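PDB 5T12: phosphoenolpyruvate--protein phosphotransferase from Escherichia coli, which probably transfers the phosphoryl group of phosphoenolpyruvate to the carrier protein NPr, the first step of the nitrogen-metabolic phosphotransferase system. Local coordinates for residues A51-F54 / R55-K59; I72-L75 / Y76-L80; L233-Y236 / Q237-S241; E168-Q171 / D172-V175; P36-E39 / R40-T44. The protein carries 1 engineered substitution. All coordinates share one frame; numbering follows the deposited sequence.

Contact 1 of 5, residues A51-F54 / R55-K59; sequences ANEF and RRYSK
Glu53 and Tyr57 lie side by side, one turn apart on the long helix 36-61, a textbook i to i+4 pair within the helical part of this N-terminal fragment. The methylene CG of Glu53 rests 3.9 Å from CE2 of the Tyr57 ring, and the carboxylate and ring planes are only 16° apart. The same two residues are joined by the backbone bond from N of Tyr57 to O of Glu53, 3.2 Å. With CG anti to the backbone N (chi1 -166°) and the chain extended beyond it, Glu53 holds its carboxylate alongside the ring, where OE2 makes a salt bridge with Arg135 of helix 126-140. Round the helix, Arg55 folds back over the preceding turn: its guanidinium lies face-on above O of Ala51, and NH2 comes 3.7 Å from CB of Ala51. The very close approach of this guanidinium to Asn52 is doubtful in the model. On another flank Ser58 folds back on the backbone, its OG 3.0 Å from O of Phe54 and equally near O of Arg55, two acceptors for a single proton.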
loop_
_atom_site.group_PDB
_atom_site.type_symbol
_atom_site.label_atom_id
_atom_site.label_comp_id
_atom_site.label_asym_id
_atom_site.label_seq_id
_atom_site.Cartn_x
_atom_site.Cartn_y
_atom_site.Cartn_z
ATOM N N ALA A 51 4.884 2.664 -13.857
ATOM C CA ALA A 51 3.987 2.431 -14.983
ATOM C C ALA A 51 3.948 0.955 -15.356
ATOM O O ALA A 51 2.875 0.405 -15.634
ATOM C CB ALA A 51 4.415 3.275 -16.184
ATOM N N ASN A 52 5.110 0.299 -15.370
ATOM C CA ASN A 52 5.142 -1.140 -15.610
ATOM C C ASN A 52 4.356 -1.890 -14.543
ATOM O O ASN A 52 3.597 -2.811 -14.857
ATOM C CB ASN A 52 6.587 -1.636 -15.660
ATOM C CG ASN A 52 7.251 -1.366 -16.997
ATOM O OD1 ASN A 52 6.707 -1.689 -18.051
ATOM N ND2 ASN A 52 8.436 -0.767 -16.958
ATOM N N GLU A 53 4.512 -1.496 -13.277
ATOM C CA GLU A 53 3.802 -2.167 -12.192
ATOM C C GLU A 53 2.293 -2.077 -12.387
ATOM O O GLU A 53 1.581 -3.084 -12.294
ATOM C CB GLU A 53 4.214 -1.561 -10.850
ATOM C CG GLU A 53 3.817 -2.388 -9.640
ATOM C CD GLU A 53 4.310 -1.788 -8.338
ATOM O OE1 GLU A 53 4.245 -0.549 -8.190
ATOM O OE2 GLU A 53 4.771 -2.554 -7.466
ATOM N N PHE A 54 1.787 -0.872 -12.667
ATOM C CA PHE A 54 0.366 -0.710 -12.954
ATOM C C PHE A 54 -0.048 -1.479 -14.201
ATOM O O PHE A 54 -1.217 -1.858 -14.338
ATOM C CB PHE A 54 0.031 0.774 -13.115
ATOM C CG PHE A 54 -0.276 1.469 -11.822
ATOM C CD1 PHE A 54 0.719 1.690 -10.883
ATOM C CD2 PHE A 54 -1.559 1.911 -11.548
ATOM C CE1 PHE A 54 0.435 2.333 -9.691
ATOM C CE2 PHE A 54 -1.848 2.552 -10.359
ATOM C CZ PHE A 54 -0.850 2.764 -9.430
ATOM N N ARG A 55 0.891 -1.721 -15.118
ATOM C CA ARG A 55 0.559 -2.415 -16.357
ATOM C C ARG A 55 0.232 -3.883 -16.097
ATOM O O ARG A 55 -0.738 -4.419 -16.647
ATOM C CB ARG A 55 1.708 -2.275 -17.358
ATOM C CG ARG A 55 1.262 -2.104 -18.807
ATOM C CD ARG A 55 2.417 -1.746 -19.745
ATOM N NE ARG A 55 2.750 -0.322 -19.724
ATOM C CZ ARG A 55 3.927 0.170 -19.343
ATOM N NH1 ARG A 55 4.893 -0.648 -18.957
ATOM N NH2 ARG A 55 4.140 1.479 -19.358
ATOM N N ARG A 56 1.025 -4.553 -15.252
ATOM C CA ARG A 56 0.777 -5.966 -14.981
ATOM C C ARG A 56 -0.418 -6.168 -14.060
ATOM O O ARG A 56 -1.131 -7.169 -14.185
ATOM C CB ARG A 56 2.012 -6.629 -14.368
ATOM C CG ARG A 56 3.265 -5.778 -14.346
ATOM C CD ARG A 56 3.989 -5.791 -15.685
ATOM N NE ARG A 56 5.321 -6.375 -15.574
ATOM C CZ ARG A 56 5.594 -7.653 -15.809
ATOM N NH1 ARG A 56 6.835 -8.105 -15.684
ATOM N NH2 ARG A 56 4.626 -8.483 -16.173
ATOM N N TYR A 57 -0.645 -5.243 -13.122
ATOM C CA TYR A 57 -1.764 -5.394 -12.199
ATOM C C TYR A 57 -3.095 -5.366 -12.939
ATOM O O TYR A 57 -3.965 -6.211 -12.696
ATOM C CB TYR A 57 -1.710 -4.306 -11.126
ATOM C CG TYR A 57 -0.797 -4.642 -9.966
ATOM C CD1 TYR A 57 -0.519 -5.963 -9.637
ATOM C CD2 TYR A 57 -0.213 -3.641 -9.202
ATOM C CE1 TYR A 57 0.315 -6.277 -8.579
ATOM C CE2 TYR A 57 0.623 -3.945 -8.140
ATOM C CZ TYR A 57 0.881 -5.264 -7.834
ATOM O OH TYR A 57 1.711 -5.571 -6.781
ATOM N N SER A 58 -3.270 -4.407 -13.852
ATOM C CA SER A 58 -4.475 -4.385 -14.676
ATOM C C SER A 58 -4.553 -5.606 -15.584
ATOM O O SER A 58 -5.653 -6.091 -15.876
ATOM C CB SER A 58 -4.523 -3.100 -15.501
ATOM O OG SER A 58 -3.326 -2.919 -16.237
ATOM N N LYS A 59 -3.405 -6.109 -16.042
ATOM C CA LYS A 59 -3.389 -7.355 -16.802
ATOM C C LYS A 59 -3.837 -8.531 -15.946
ATOM O O LYS A 59 -4.499 -9.448 -16.445
ATOM C CB LYS A 59 -1.988 -7.601 -17.360
ATOM C CG LYS A 59 -1.800 -8.948 -18.035
ATOM C CD LYS A 59 -0.323 -9.275 -18.154
ATOM C CE LYS A 59 0.336 -9.280 -16.785
ATOM N NZ LYS A 59 1.816 -9.389 -16.875
#

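Contact 2 of 5, residues I72-L75 / Y76-L80; sequences IFDL and YSHLL
Ile72 and Tyr76 form a local i to i+4 contact on helix 68-80, a surface helix of the bundle that packs against helices 36-61 and 126-140. Their side chains run alongside each other, the CG2 branch of Ile72 touching CE2 of the tyrosine at 3.5 Å. Tyr76 has CG beside its own backbone N (chi1 -73°), which sends the ring along the flank of Ile72 and delivers the hydroxyl to a hydrogen bond with Asp128. Replaced by an alanine, Tyr76 would probably leave the Asp128 carboxylate without this hydroxyl and CG2 of Ile72 without its aromatic neighbour. On another flank of the helix, O of Asp74 lies under a face of the His78 imidazole, offset toward the rim and 3.4 Å from its plane. The carboxylate plane of Asp74 is turned 63° from the ring, with OD1 3.8 Å from CE1 of His78. OD1 of Asp74 stays 4.2 Å from NE2 of His78, too far to be a contact, yet this nearby negative charge would tend to favour a protonated imidazole.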
loop_
_atom_site.group_PDB
_atom_site.type_symbol
_atom_site.label_atom_id
_atom_site.label_comp_id
_atom_site.label_asym_id
_atom_site.label_seq_id
_atom_site.Cartn_x
_atom_site.Cartn_y
_atom_site.Cartn_z
ATOM N N ILE A 72 -9.215 1.135 -13.861
ATOM C CA ILE A 72 -8.615 2.268 -13.160
ATOM C C ILE A 72 -7.097 2.153 -13.163
ATOM O O ILE A 72 -6.383 3.141 -13.375
ATOM C CB ILE A 72 -9.176 2.371 -11.729
ATOM C CG1 ILE A 72 -10.692 2.567 -11.760
ATOM C CG2 ILE A 72 -8.517 3.515 -10.978
ATOM C CD1 ILE A 72 -11.309 2.787 -10.394
ATOM N N PHE A 73 -6.577 0.944 -12.930
ATOM C CA PHE A 73 -5.134 0.738 -12.988
ATOM C C PHE A 73 -4.598 0.904 -14.403
ATOM O O PHE A 73 -3.423 1.242 -14.582
ATOM C CB PHE A 73 -4.779 -0.644 -12.438
ATOM C CG PHE A 73 -4.382 -0.636 -10.989
ATOM C CD1 PHE A 73 -5.304 -0.328 -10.002
ATOM C CD2 PHE A 73 -3.084 -0.943 -10.614
ATOM C CE1 PHE A 73 -4.936 -0.319 -8.669
ATOM C CE2 PHE A 73 -2.710 -0.936 -9.283
ATOM C CZ PHE A 73 -3.639 -0.624 -8.308
ATOM N N ASP A 74 -5.438 0.676 -15.416
ATOM C CA ASP A 74 -4.999 0.883 -16.792
ATOM C C ASP A 74 -4.826 2.365 -17.097
ATOM O O ASP A 74 -3.838 2.765 -17.724
ATOM C CB ASP A 74 -5.996 0.251 -17.763
ATOM C CG ASP A 74 -5.520 0.304 -19.201
ATOM O OD1 ASP A 74 -4.315 0.078 -19.436
ATOM O OD2 ASP A 74 -6.348 0.577 -20.095
ATOM N N LEU A 75 -5.777 3.196 -16.658
ATOM C CA LEU A 75 -5.672 4.634 -16.880
ATOM C C LEU A 75 -4.472 5.222 -16.148
ATOM O O LEU A 75 -3.778 6.095 -16.681
ATOM C CB LEU A 75 -6.958 5.329 -16.435
ATOM C CG LEU A 75 -8.224 5.026 -17.237
ATOM C CD1 LEU A 75 -9.417 5.765 -16.652
ATOM C CD2 LEU A 75 -8.024 5.398 -18.697
ATOM N N TYR A 76 -4.212 4.757 -14.925
ATOM C CA TYR A 76 -3.105 5.308 -14.150
ATOM C C TYR A 76 -1.754 4.906 -14.727
ATOM O O TYR A 76 -0.771 5.639 -14.563
ATOM C CB TYR A 76 -3.218 4.875 -12.689
ATOM C CG TYR A 76 -4.319 5.592 -11.944
ATOM C CD1 TYR A 76 -4.766 6.836 -12.367
ATOM C CD2 TYR A 76 -4.913 5.028 -10.824
ATOM C CE1 TYR A 76 -5.772 7.500 -11.697
ATOM C CE2 TYR A 76 -5.922 5.686 -10.145
ATOM C CZ TYR A 76 -6.347 6.922 -10.587
ATOM O OH TYR A 76 -7.350 7.587 -9.921
ATOM N N SER A 77 -1.681 3.755 -15.400
ATOM C CA SER A 77 -0.451 3.392 -16.095
ATOM C C SER A 77 -0.173 4.337 -17.257
ATOM O O SER A 77 0.990 4.588 -17.588
ATOM C CB SER A 77 -0.528 1.946 -16.583
ATOM O OG SER A 77 -1.628 1.758 -17.455
ATOM N N HIS A 78 -1.226 4.869 -17.884
ATOM C CA HIS A 78 -1.048 5.860 -18.939
ATOM C C HIS A 78 -0.705 7.228 -18.362
ATOM O O HIS A 78 0.102 7.963 -18.942
ATOM C CB HIS A 78 -2.308 5.943 -19.801
ATOM C CG HIS A 78 -2.563 4.715 -20.618
ATOM N ND1 HIS A 78 -3.831 4.236 -20.868
ATOM C CD2 HIS A 78 -1.711 3.870 -21.246
ATOM C CE1 HIS A 78 -3.750 3.148 -21.611
ATOM N NE2 HIS A 78 -2.475 2.904 -21.855
ATOM N N LEU A 79 -1.313 7.586 -17.227
ATOM C CA LEU A 79 -0.952 8.831 -16.557
ATOM C C LEU A 79 0.500 8.803 -16.097
ATOM O O LEU A 79 1.195 9.825 -16.144
ATOM C CB LEU A 79 -1.886 9.077 -15.372
ATOM C CG LEU A 79 -1.607 10.298 -14.490
ATOM C CD1 LEU A 79 -1.819 11.588 -15.269
ATOM C CD2 LEU A 79 -2.474 10.271 -13.240
ATOM N N LEU A 80 0.978 7.636 -15.660
ATOM C CA LEU A 80 2.354 7.526 -15.187
ATOM C C LEU A 80 3.357 7.594 -16.332
ATOM O O LEU A 80 4.515 7.968 -16.116
ATOM C CB LEU A 80 2.535 6.227 -14.399
ATOM C CG LEU A 80 2.029 6.247 -12.957
ATOM C CD1 LEU A 80 2.036 4.849 -12.358
ATOM C CD2 LEU A 80 2.873 7.194 -12.121
#

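Contact 3 of 5, residues L233-Y236 / Q237-S241; sequences LQEY and QRLIS
Tyr236 offers one face of its ring to Ile240, whose CD1 methyl hangs over it 3.8 Å from the ring centroid and 27° off the normal, a CH-pi contact displaced toward the rim. Within it, CD1 of Ile240 comes to 3.5 Å from CE2 of Tyr236. The tyrosine reaches this place because its CG lies anti to the backbone N (chi1 170°), which brings the ring beside Ile240. On a different flank the contact is ionic. Arg238 takes the carboxylate of Glu235 side-on with two nitrogens: NH2 bonds to OE2 of Glu235 at 3.1 Å, on the syn lone pair and in the guanidinium plane, while NE meets OE1 of Glu235, also at 3.1 Å, from above the carboxylate plane. A glutamine in place of Glu235 would probably leave the Arg238 guanidinium without its counter-charge and weaken the hold on its rotation. The same carboxylate also lies against a leucine, OE2 of Glu235 standing 3.6 Å from CG of Leu239. Together these contacts illustrate i to i+3 and i to i+4 side-chain pairing along an exposed alpha-helix, here helix 228-241 at the C-terminal end of the modelled chain.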
loop_
_atom_site.group_PDB
_atom_site.type_symbol
_atom_site.label_atom_id
_atom_site.label_comp_id
_atom_site.label_asym_id
_atom_site.label_seq_id
_atom_site.Cartn_x
_atom_site.Cartn_y
_atom_site.Cartn_z
ATOM N N LEU A 233 1.164 -26.409 20.656
ATOM C CA LEU A 233 1.883 -27.300 21.562
ATOM C C LEU A 233 0.952 -27.890 22.613
ATOM O O LEU A 233 1.105 -29.053 23.007
ATOM C CB LEU A 233 3.034 -26.548 22.229
ATOM C CG LEU A 233 4.103 -25.952 21.309
ATOM C CD1 LEU A 233 4.897 -24.885 22.045
ATOM C CD2 LEU A 233 5.028 -27.038 20.783
ATOM N N GLN A 234 -0.020 -27.102 23.082
ATOM C CA GLN A 234 -0.964 -27.595 24.081
ATOM C C GLN A 234 -1.790 -28.752 23.532
ATOM O O GLN A 234 -1.938 -29.790 24.186
ATOM C CB GLN A 234 -1.878 -26.461 24.545
ATOM C CG GLN A 234 -1.533 -25.893 25.911
ATOM C CD GLN A 234 -2.530 -24.845 26.365
ATOM O OE1 GLN A 234 -3.631 -24.744 25.822
ATOM N NE2 GLN A 234 -2.148 -24.054 27.361
ATOM N N GLU A 235 -2.348 -28.582 22.331
ATOM C CA GLU A 235 -3.113 -29.657 21.709
ATOM C C GLU A 235 -2.237 -30.868 21.417
ATOM O O GLU A 235 -2.702 -32.010 21.509
ATOM C CB GLU A 235 -3.773 -29.148 20.426
ATOM C CG GLU A 235 -4.464 -30.219 19.596
ATOM C CD GLU A 235 -5.651 -30.840 20.304
ATOM O OE1 GLU A 235 -6.235 -30.179 21.188
ATOM O OE2 GLU A 235 -6.002 -31.992 19.974
ATOM N N TYR A 236 -0.968 -30.639 21.075
ATOM C CA TYR A 236 -0.058 -31.744 20.795
ATOM C C TYR A 236 0.233 -32.551 22.054
ATOM O O TYR A 236 0.148 -33.785 22.045
ATOM C CB TYR A 236 1.230 -31.202 20.174
ATOM C CG TYR A 236 2.347 -32.212 20.050
ATOM C CD1 TYR A 236 2.265 -33.264 19.147
ATOM C CD2 TYR A 236 3.494 -32.100 20.824
ATOM C CE1 TYR A 236 3.291 -34.184 19.029
ATOM C CE2 TYR A 236 4.525 -33.012 20.710
ATOM C CZ TYR A 236 4.419 -34.051 19.813
ATOM O OH TYR A 236 5.445 -34.961 19.701
ATOM N N GLN A 237 0.575 -31.873 23.153
ATOM C CA GLN A 237 0.776 -32.579 24.413
ATOM C C GLN A 237 -0.522 -33.167 24.948
ATOM O O GLN A 237 -0.480 -34.097 25.760
ATOM C CB GLN A 237 1.397 -31.651 25.460
ATOM C CG GLN A 237 0.389 -30.882 26.303
ATOM C CD GLN A 237 1.024 -30.233 27.516
ATOM O OE1 GLN A 237 1.682 -29.200 27.408
ATOM N NE2 GLN A 237 0.834 -30.843 28.681
ATOM N N ARG A 238 -1.671 -32.643 24.514
ATOM C CA ARG A 238 -2.949 -33.234 24.896
ATOM C C ARG A 238 -3.136 -34.593 24.235
ATOM O O ARG A 238 -3.562 -35.557 24.882
ATOM C CB ARG A 238 -4.092 -32.292 24.520
ATOM C CG ARG A 238 -5.443 -32.707 25.074
ATOM C CD ARG A 238 -6.582 -31.990 24.370
ATOM N NE ARG A 238 -6.831 -32.536 23.039
ATOM C CZ ARG A 238 -7.612 -33.586 22.800
ATOM N NH1 ARG A 238 -8.218 -34.207 23.802
ATOM N NH2 ARG A 238 -7.785 -34.017 21.558
ATOM N N LEU A 239 -2.818 -34.686 22.942
ATOM C CA LEU A 239 -2.949 -35.953 22.229
ATOM C C LEU A 239 -1.952 -36.989 22.729
ATOM O O LEU A 239 -2.241 -38.191 22.691
ATOM C CB LEU A 239 -2.769 -35.731 20.727
ATOM C CG LEU A 239 -3.840 -34.911 20.006
ATOM C CD1 LEU A 239 -3.269 -34.278 18.748
ATOM C CD2 LEU A 239 -5.041 -35.780 19.666
ATOM N N ILE A 240 -0.779 -36.552 23.193
ATOM C CA ILE A 240 0.223 -37.493 23.688
ATOM C C ILE A 240 -0.290 -38.207 24.932
ATOM O O ILE A 240 -0.173 -39.432 25.058
ATOM C CB ILE A 240 1.554 -36.769 23.959
ATOM C CG1 ILE A 240 2.140 -36.230 22.655
ATOM C CG2 ILE A 240 2.540 -37.706 24.643
ATOM C CD1 ILE A 240 3.493 -35.588 22.819
ATOM N N SER A 241 -0.870 -37.453 25.868
ATOM C CA SER A 241 -1.505 -38.074 27.022
ATOM C C SER A 241 -2.780 -38.819 26.650
ATOM O O SER A 241 -3.308 -39.564 27.482
ATOM C CB SER A 241 -1.807 -37.023 28.092
ATOM O OG SER A 241 -2.813 -36.125 27.660
#

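Contact 4 of 5, residues E168-Q171 / D172-V175; sequences ELPQ and DRLV
Arg173 meets Pro170 along the whole aliphatic part of its chain. Its CB lies 4.0 Å from CG of Pro170, its CG stands slightly farther from that same ring carbon, and its CD is again 4.0 Å from CG of Pro170. The chain, extended from CG to NE, thus passes over a corner of the proline ring, and the arginine also packs on Trp150 and Phe154. At a neighbouring corner of the ring, OD1 of Asp172 approaches CB of Pro170 to 3.3 Å. The backbone closes as an alpha-turn: N of Leu174 bonds to O of Pro170 at 3.2 Å, with a weak second bond to O of Gln171. Leu174 then turns inward; with CG opposite the backbone N (chi1 180°) it sets CD2 4.0 Å from CD1 of Leu169. The turn leads into strand 174-179, which runs parallel beside strand 154-158; both leucines reach Leu156 of that strand, and O of Leu169 is held by Arg135 of helix 126-140.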
loop_
_atom_site.group_PDB
_atom_site.type_symbol
_atom_site.label_atom_id
_atom_site.label_comp_id
_atom_site.label_asym_id
_atom_site.label_seq_id
_atom_site.Cartn_x
_atom_site.Cartn_y
_atom_site.Cartn_z
ATOM N N GLU A 168 3.045 2.062 0.067
ATOM C CA GLU A 168 4.400 2.052 0.604
ATOM C C GLU A 168 4.759 0.702 1.219
ATOM O O GLU A 168 5.546 0.635 2.167
ATOM C CB GLU A 168 4.587 3.176 1.624
ATOM C CG GLU A 168 3.467 3.318 2.648
ATOM C CD GLU A 168 3.720 4.445 3.636
ATOM O OE1 GLU A 168 4.817 4.479 4.232
ATOM O OE2 GLU A 168 2.828 5.302 3.809
ATOM N N LEU A 169 4.197 -0.381 0.683
ATOM C CA LEU A 169 4.462 -1.727 1.163
ATOM C C LEU A 169 4.889 -2.624 0.010
ATOM O O LEU A 169 4.351 -2.513 -1.098
ATOM C CB LEU A 169 3.223 -2.328 1.844
ATOM C CG LEU A 169 2.705 -1.619 3.095
ATOM C CD1 LEU A 169 1.451 -2.303 3.610
ATOM C CD2 LEU A 169 3.778 -1.580 4.172
ATOM N N PRO A 170 5.855 -3.515 0.237
ATOM C CA PRO A 170 6.214 -4.499 -0.794
ATOM C C PRO A 170 5.210 -5.646 -0.810
ATOM O O PRO A 170 4.846 -6.182 0.239
ATOM C CB PRO A 170 7.604 -4.975 -0.360
ATOM C CG PRO A 170 7.603 -4.794 1.125
ATOM C CD PRO A 170 6.746 -3.585 1.408
ATOM N N GLN A 171 4.762 -6.020 -2.011
ATOM C CA GLN A 171 3.755 -7.073 -2.123
ATOM C C GLN A 171 4.316 -8.431 -1.721
ATOM O O GLN A 171 3.630 -9.219 -1.061
ATOM C CB GLN A 171 3.202 -7.135 -3.546
ATOM C CG GLN A 171 2.349 -8.372 -3.806
ATOM C CD GLN A 171 1.818 -8.439 -5.222
ATOM O OE1 GLN A 171 2.503 -8.903 -6.135
ATOM N NE2 GLN A 171 0.587 -7.981 -5.413
ATOM N N ASP A 172 5.560 -8.723 -2.115
ATOM C CA ASP A 172 6.130 -10.044 -1.866
ATOM C C ASP A 172 6.187 -10.369 -0.379
ATOM O O ASP A 172 6.075 -11.539 0.006
ATOM C CB ASP A 172 7.526 -10.133 -2.480
ATOM C CG ASP A 172 8.432 -9.005 -2.028
ATOM O OD1 ASP A 172 7.981 -7.839 -2.036
ATOM O OD2 ASP A 172 9.591 -9.283 -1.657
ATOM N N ARG A 173 6.345 -9.355 0.470
ATOM C CA ARG A 173 6.434 -9.568 1.907
ATOM C C ARG A 173 5.082 -9.490 2.603
ATOM O O ARG A 173 4.893 -10.131 3.643
ATOM C CB ARG A 173 7.387 -8.544 2.528
ATOM C CG ARG A 173 8.801 -8.596 1.976
ATOM C CD ARG A 173 9.724 -7.715 2.795
ATOM N NE ARG A 173 11.093 -8.220 2.813
ATOM C CZ ARG A 173 12.128 -7.596 2.263
ATOM N NH1 ARG A 173 11.957 -6.430 1.657
ATOM N NH2 ARG A 173 13.337 -8.134 2.329
ATOM N N LEU A 174 4.140 -8.725 2.055
ATOM C CA LEU A 174 2.824 -8.554 2.665
ATOM C C LEU A 174 1.963 -9.769 2.347
ATOM O O LEU A 174 1.613 -10.006 1.186
ATOM C CB LEU A 174 2.170 -7.271 2.164
ATOM C CG LEU A 174 0.778 -6.950 2.711
ATOM C CD1 LEU A 174 0.833 -6.699 4.208
ATOM C CD2 LEU A 174 0.179 -5.755 1.984
ATOM N N VAL A 175 1.607 -10.534 3.379
ATOM C CA VAL A 175 0.785 -11.730 3.213
ATOM C C VAL A 175 -0.581 -11.604 3.867
ATOM O O VAL A 175 -1.439 -12.472 3.635
ATOM C CB VAL A 175 1.505 -12.987 3.742
ATOM C CG1 VAL A 175 2.835 -13.177 3.029
ATOM C CG2 VAL A 175 1.711 -12.888 5.244
#

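Contact 5 of 5, residues P36-E39 / R40-T44; sequences PALE and RERLT
Glu39 and Arg42 supply the ionic part of the first turns of helix 36-61, an i to i+3 salt bridge with the two chains lying alongside. NH1 of Arg42 sits 2.7 Å from OE1 of Glu39 and 3.3 Å from OE2 of the same carboxylate, both bonds weak; the carboxylate and guanidinium planes are 87° apart. Each partner has further company: OE1 of Glu39 also accepts the N-H of Ala99, and NH2 of Arg42 pairs with Glu100.

A second arginine meets the main chain with the face of its guanidinium. The Arg40 guanidinium lies face-on above O of Pro36, 3.4 Å from plane to atom and near its centre, with NH2 of Arg40 3.6 Å from CB of Pro36. The bend at chi3 (-72°) folds it back over the first turn, while its NH1 bridges to Asp94.

Apolar packing is slighter: CD1 of Leu38 reaches CG of Arg42 at 3.9 Å. The main chain underlies it all, with N of Arg42 bonded to O of Leu38 at 2.8 Å, and OG1 of Thr44 closing on O of Glu41.

A buried carboxylate met by Arg42 and by the N-H of Ala99, at the start of helix 99-115, should probably stay ionised; helix 36-61, too, begins here, and its positive end would favour the same charge.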
loop_
_atom_site.group_PDB
_atom_site.type_symbol
_atom_site.label_atom_id
_atom_site.label_comp_id
_atom_site.label_asym_id
_atom_site.label_seq_id
_atom_site.Cartn_x
_atom_site.Cartn_y
_atom_site.Cartn_z
ATOM N N PRO A 36 21.933 17.631 -11.679
ATOM C CA PRO A 36 20.625 17.593 -12.357
ATOM C C PRO A 36 20.439 16.389 -13.261
ATOM O O PRO A 36 19.311 15.896 -13.393
ATOM C CB PRO A 36 20.609 18.903 -13.161
ATOM C CG PRO A 36 21.632 19.777 -12.503
ATOM C CD PRO A 36 22.696 18.842 -12.021
ATOM N N ALA A 37 21.509 15.897 -13.891
ATOM C CA ALA A 37 21.372 14.768 -14.805
ATOM C C ALA A 37 20.984 13.495 -14.063
ATOM O O ALA A 37 20.198 12.689 -14.574
ATOM C CB ALA A 37 22.671 14.563 -15.584
ATOM N N LEU A 38 21.518 13.299 -12.856
ATOM C CA LEU A 38 21.227 12.082 -12.105
ATOM C C LEU A 38 19.787 12.070 -11.605
ATOM O O LEU A 38 19.084 11.060 -11.735
ATOM C CB LEU A 38 22.203 11.939 -10.938
ATOM C CG LEU A 38 21.866 10.867 -9.899
ATOM C CD1 LEU A 38 21.891 9.476 -10.515
ATOM C CD2 LEU A 38 22.819 10.954 -8.718
ATOM N N GLU A 39 19.331 13.186 -11.027
ATOM C CA GLU A 39 17.973 13.240 -10.496
ATOM C C GLU A 39 16.934 13.025 -11.587
ATOM O O GLU A 39 15.878 12.433 -11.332
ATOM C CB GLU A 39 17.735 14.575 -9.787
ATOM C CG GLU A 39 18.651 14.810 -8.596
ATOM C CD GLU A 39 18.548 13.714 -7.552
ATOM O OE1 GLU A 39 17.449 13.144 -7.387
ATOM O OE2 GLU A 39 19.571 13.417 -6.899
ATOM N N ARG A 40 17.209 13.493 -12.805
ATOM C CA ARG A 40 16.308 13.214 -13.917
ATOM C C ARG A 40 16.351 11.740 -14.301
ATOM O O ARG A 40 15.326 11.157 -14.672
ATOM C CB ARG A 40 16.655 14.095 -15.115
ATOM C CG ARG A 40 16.219 15.542 -14.968
ATOM C CD ARG A 40 16.418 16.312 -16.265
ATOM N NE ARG A 40 17.828 16.563 -16.549
ATOM C CZ ARG A 40 18.463 17.687 -16.234
ATOM N NH1 ARG A 40 17.811 18.670 -15.626
ATOM N NH2 ARG A 40 19.747 17.832 -16.528
ATOM N N GLU A 41 17.531 11.120 -14.217
ATOM C CA GLU A 41 17.640 9.698 -14.526
ATOM C C GLU A 41 16.957 8.848 -13.464
ATOM O O GLU A 41 16.377 7.801 -13.777
ATOM C CB GLU A 41 19.110 9.305 -14.676
ATOM C CG GLU A 41 19.768 9.848 -15.936
ATOM C CD GLU A 41 21.264 9.604 -15.975
ATOM O OE1 GLU A 41 21.811 9.077 -14.984
ATOM O OE2 GLU A 41 21.894 9.940 -16.999
ATOM N N ARG A 42 17.013 9.279 -12.201
ATOM C CA ARG A 42 16.305 8.563 -11.145
ATOM C C ARG A 42 14.795 8.670 -11.310
ATOM O O ARG A 42 14.065 7.742 -10.943
ATOM C CB ARG A 42 16.717 9.099 -9.774
ATOM C CG ARG A 42 18.183 8.919 -9.427
ATOM C CD ARG A 42 18.478 9.562 -8.085
ATOM N NE ARG A 42 17.618 9.028 -7.033
ATOM C CZ ARG A 42 17.210 9.724 -5.977
ATOM N NH1 ARG A 42 17.576 10.990 -5.836
ATOM N NH2 ARG A 42 16.430 9.157 -5.067
ATOM N N LEU A 43 14.311 9.788 -11.856
ATOM C CA LEU A 43 12.877 9.973 -12.034
ATOM C C LEU A 43 12.339 9.138 -13.189
ATOM O O LEU A 43 11.271 8.527 -13.070
ATOM C CB LEU A 43 12.563 11.454 -12.251
ATOM C CG LEU A 43 12.383 12.269 -10.972
ATOM C CD1 LEU A 43 12.452 13.754 -11.264
ATOM C CD2 LEU A 43 11.059 11.920 -10.313
ATOM N N THR A 44 13.059 9.103 -14.313
ATOM C CA THR A 44 12.622 8.281 -15.437
ATOM C C THR A 44 12.635 6.800 -15.084
ATOM O O THR A 44 11.840 6.024 -15.627
ATOM C CB THR A 44 13.500 8.540 -16.661
ATOM O OG1 THR A 44 14.877 8.348 -16.314
ATOM C CG2 THR A 44 13.303 9.961 -17.169
#

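Contacts 1 and 2 lie on neighbouring, packed helices, centres 8 Å apart: CD2 of Phe54 meets CD2 of Phe73 at 3.4 Å, and CE2 of Phe54 meets CB of Tyr76 at 3.6 Å. Contact 5 lies on the helix of contact 1 but nearer its start, about 23 Å away between centres. Contact 4 belongs to the mobile domain, yet OH of Tyr57 lies 3.0 Å from NE2 of Gln171, and Arg135 serves both contacts 1 and 4, so domain and helical bundle meet there. Contact 3, on the terminal helix, is isolated, its nearest atoms about 21 Å from contact 4 and about 45 Å from contact 5.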